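Long-range contact in putative GAF sensor protein (Burkholderia vietnamiensis, PDB 5HL6), which probably reduces free L-methionine-(R)-S-oxide by means of a GAF domain: residues Lys20-Tyr24 and Arg149-Asp154. Sequence-based numbering, arbitrary orientation.
Sequences KAELY and RFDDED
Lys20 and Tyr24 both turn CG anti to the carbonyl carbon (chi1 -76° and -85°), and from positions one helical turn apart Lys20 reaches toward Asp151 and Asp154, and Tyr24 toward Asp154. Beyond CG the lysine runs fully extended, its CD passing 3.7 Å from CB of Glu153, so the methylene chain lies against the first turn of helix 152-176 and delivers the ammonium group to two carboxylates. NZ of Lys20 forms a salt bridge with OD2 of Asp151 at 2.8 Å, coming in from above the carboxylate plane, and another with OD2 of Asp154; the latter separation is modelled so short that its exact value is doubtful. A water accepts from NZ of Lys20 and donates to the backbone O of Arg149.

Tyr24 takes the other oxygen of Asp154: the OH of Tyr24 donates to OD1 of Asp154 at 2.6 Å, and OD1 receives it on its anti lone pair, away from OD2. That oxygen sits at the ring edge, with the carboxylate turned 73° from the ring. Asp154 is further steadied by the backbone N of Asp151, which donates to its OD2 in a nearly straight bond of 3.1 Å, while OD1 of Asp151 accepts from N of Asp154 at 3.1 Å. This reciprocal pair is a capping box, with Asp151 as the N-cap. Arg149 contributes a long salt bridge from NH1 to OD1 of Asp154, and its NE is held by the carbonyl of Asp57.

The contact thus ties the start of helix 20-35 to the start of helix 152-176 in the GAF domain. Tyr24 and the backbone N of Asp151 grip the buried carboxylate of Asp154, and the nearby positive charges of Lys20 and Arg149 probably keep it ionised, while the lysine charge would offset the two acids gathered at the cap.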
ATOM      1  N   LYS B  20       8.579  13.028 -20.955  1.00 46.14           N
ATOM      2  CA  LYS B  20       8.548  11.801 -20.163  1.00 47.92           C
ATOM      3  C   LYS B  20       9.890  11.552 -19.487  1.00 46.15           C
ATOM      4  O   LYS B  20       9.942  11.140 -18.321  1.00 42.69           O
ATOM      5  CB  LYS B  20       8.161  10.611 -21.040  1.00 49.85           C
ATOM      6  CG  LYS B  20       6.690  10.548 -21.381  1.00 57.11           C
ATOM      7  CD  LYS B  20       6.290   9.169 -21.879  1.00 56.38           C
ATOM      8  CE  LYS B  20       4.792   9.102 -22.128  1.00 55.58           C
ATOM      9  NZ  LYS B  20       4.341   7.724 -22.454  1.00 56.07           N
ATOM     10  N   ALA B  21      10.988  11.806 -20.202  1.00 41.65           N
ATOM     11  CA  ALA B  21      12.312  11.551 -19.646  1.00 45.93           C
ATOM     12  C   ALA B  21      12.572  12.426 -18.425  1.00 45.49           C
ATOM     13  O   ALA B  21      13.061  11.945 -17.396  1.00 49.71           O
ATOM     14  CB  ALA B  21      13.379  11.782 -20.719  1.00 49.60           C
ATOM     15  N   GLU B  22      12.240  13.715 -18.520  1.00 41.40           N
ATOM     16  CA  GLU B  22      12.467  14.620 -17.397  1.00 43.04           C
ATOM     17  C   GLU B  22      11.572  14.272 -16.215  1.00 42.93           C
ATOM     18  O   GLU B  22      12.026  14.282 -15.063  1.00 36.58           O
ATOM     19  CB  GLU B  22      12.244  16.064 -17.836  1.00 48.82           C
ATOM     20  CG  GLU B  22      13.303  16.582 -18.792  1.00 51.29           C
ATOM     21  CD  GLU B  22      12.907  17.886 -19.446  1.00 58.59           C
ATOM     22  OE1 GLU B  22      11.692  18.116 -19.619  1.00 57.83           O
ATOM     23  OE2 GLU B  22      13.808  18.684 -19.781  1.00 62.50           O
ATOM     24  N   LEU B  23      10.302  13.949 -16.480  1.00 40.94           N
ATOM     25  CA  LEU B  23       9.386  13.612 -15.394  1.00 39.34           C
ATOM     26  C   LEU B  23       9.835  12.355 -14.659  1.00 33.67           C
ATOM     27  O   LEU B  23       9.814  12.311 -13.423  1.00 35.36           O
ATOM     28  CB  LEU B  23       7.964  13.445 -15.937  1.00 42.03           C
ATOM     29  N   TYR B  24      10.247  11.319 -15.399  1.00 27.93           N
ATOM     30  CA  TYR B  24      10.738  10.107 -14.749  1.00 30.63           C
ATOM     31  C   TYR B  24      12.037  10.357 -13.993  1.00 32.71           C
ATOM     32  O   TYR B  24      12.277   9.734 -12.952  1.00 29.19           O
ATOM     33  CB  TYR B  24      10.934   8.988 -15.776  1.00 28.84           C
ATOM     34  CG  TYR B  24       9.674   8.196 -16.065  1.00 30.50           C
ATOM     35  CD1 TYR B  24       9.172   7.288 -15.137  1.00 27.62           C
ATOM     36  CD2 TYR B  24       8.997   8.344 -17.272  1.00 35.58           C
ATOM     37  CE1 TYR B  24       8.021   6.561 -15.397  1.00 30.54           C
ATOM     38  CE2 TYR B  24       7.841   7.624 -17.541  1.00 36.76           C
ATOM     39  CZ  TYR B  24       7.358   6.735 -16.603  1.00 34.49           C
ATOM     40  OH  TYR B  24       6.210   6.015 -16.876  1.00 31.34           O
ATOM     41  N   ARG B 149      -1.321   3.227 -22.851  1.00 40.67           N
ATOM     42  CA  ARG B 149      -0.843   4.305 -21.992  1.00 43.38           C
ATOM     43  C   ARG B 149       0.680   4.307 -21.872  1.00 42.59           C
ATOM     44  O   ARG B 149       1.279   5.370 -21.665  1.00 45.61           O
ATOM     45  CB  ARG B 149      -1.497   4.188 -20.613  1.00 42.52           C
ATOM     46  CG  ARG B 149      -0.779   4.892 -19.456  1.00 47.49           C
ATOM     47  CD  ARG B 149      -1.016   6.389 -19.462  1.00 46.63           C
ATOM     48  NE  ARG B 149      -0.452   7.046 -18.280  1.00 40.54           N
ATOM     49  CZ  ARG B 149       0.815   7.433 -18.171  1.00 42.87           C
ATOM     50  NH1 ARG B 149       1.665   7.216 -19.168  1.00 43.48           N
ATOM     51  NH2 ARG B 149       1.236   8.039 -17.066  1.00 40.18           N
ATOM     52  N   PHE B 150       1.323   3.148 -22.017  1.00 39.79           N
ATOM     53  CA  PHE B 150       2.758   3.007 -21.798  1.00 36.57           C
ATOM     54  C   PHE B 150       3.478   2.740 -23.115  1.00 41.24           C
ATOM     55  O   PHE B 150       3.138   1.796 -23.839  1.00 41.14           O
ATOM     56  CB  PHE B 150       3.050   1.882 -20.799  1.00 34.33           C
ATOM     57  CG  PHE B 150       2.274   1.998 -19.515  1.00 36.65           C
ATOM     58  CD1 PHE B 150       2.592   2.976 -18.586  1.00 33.59           C
ATOM     59  CD2 PHE B 150       1.225   1.132 -19.238  1.00 30.07           C
ATOM     60  CE1 PHE B 150       1.876   3.088 -17.405  1.00 36.55           C
ATOM     61  CE2 PHE B 150       0.501   1.243 -18.062  1.00 30.56           C
ATOM     62  CZ  PHE B 150       0.829   2.220 -17.146  1.00 35.50           C
ATOM     63  N   ASP B 151       4.476   3.569 -23.418  1.00 36.22           N
ATOM     64  CA  ASP B 151       5.341   3.396 -24.573  1.00 37.05           C
ATOM     65  C   ASP B 151       6.757   3.087 -24.099  1.00 43.25           C
ATOM     66  O   ASP B 151       7.006   2.873 -22.906  1.00 38.75           O
ATOM     67  CB  ASP B 151       5.289   4.636 -25.475  1.00 46.49           C
ATOM     68  CG  ASP B 151       5.673   5.922 -24.747  1.00 51.39           C
ATOM     69  OD1 ASP B 151       6.552   5.890 -23.857  1.00 48.46           O
ATOM     70  OD2 ASP B 151       5.096   6.979 -25.080  1.00 52.45           O
ATOM     71  N   ASP B 152       7.704   3.086 -25.040  1.00 45.87           N
ATOM     72  CA  ASP B 152       9.067   2.719 -24.677  1.00 45.46           C
ATOM     73  C   ASP B 152       9.713   3.727 -23.734  1.00 41.99           C
ATOM     74  O   ASP B 152      10.644   3.364 -23.003  1.00 39.61           O
ATOM     75  CB  ASP B 152       9.927   2.553 -25.927  1.00 50.78           C
ATOM     76  CG  ASP B 152      11.169   1.737 -25.654  1.00 58.34           C
ATOM     77  OD1 ASP B 152      11.029   0.624 -25.098  1.00 55.59           O
ATOM     78  OD2 ASP B 152      12.281   2.219 -25.962  1.00 64.32           O
ATOM     79  N   GLU B 153       9.248   4.981 -23.733  1.00 43.80           N
ATOM     80  CA  GLU B 153       9.736   5.946 -22.753  1.00 42.52           C
ATOM     81  C   GLU B 153       9.248   5.595 -21.356  1.00 40.00           C
ATOM     82  O   GLU B 153       9.994   5.735 -20.380  1.00 36.69           O
ATOM     83  CB  GLU B 153       9.291   7.359 -23.129  1.00 47.02           C
ATOM     84  CG  GLU B 153      10.073   7.993 -24.261  1.00 55.30           C
ATOM     85  CD  GLU B 153       9.654   9.429 -24.505  1.00 68.51           C
ATOM     86  OE1 GLU B 153       8.502   9.648 -24.938  1.00 73.09           O
ATOM     87  OE2 GLU B 153      10.471  10.340 -24.245  1.00 73.92           O
ATOM     88  N   ASP B 154       7.997   5.141 -21.239  1.00 32.18           N
ATOM     89  CA  ASP B 154       7.523   4.639 -19.954  1.00 28.60           C
ATOM     90  C   ASP B 154       8.274   3.377 -19.559  1.00 35.27           C
ATOM     91  O   ASP B 154       8.554   3.155 -18.374  1.00 34.31           O
ATOM     92  CB  ASP B 154       6.020   4.362 -20.005  1.00 29.08           C
ATOM     93  CG  ASP B 154       5.203   5.619 -20.168  1.00 35.75           C
ATOM     94  OD1 ASP B 154       5.244   6.465 -19.249  1.00 35.17           O
ATOM     95  OD2 ASP B 154       4.517   5.757 -21.211  1.00 38.47           O
TER
HETATM   96  O   HOH W   1       1.481   8.274 -22.356  1.00 58.06           O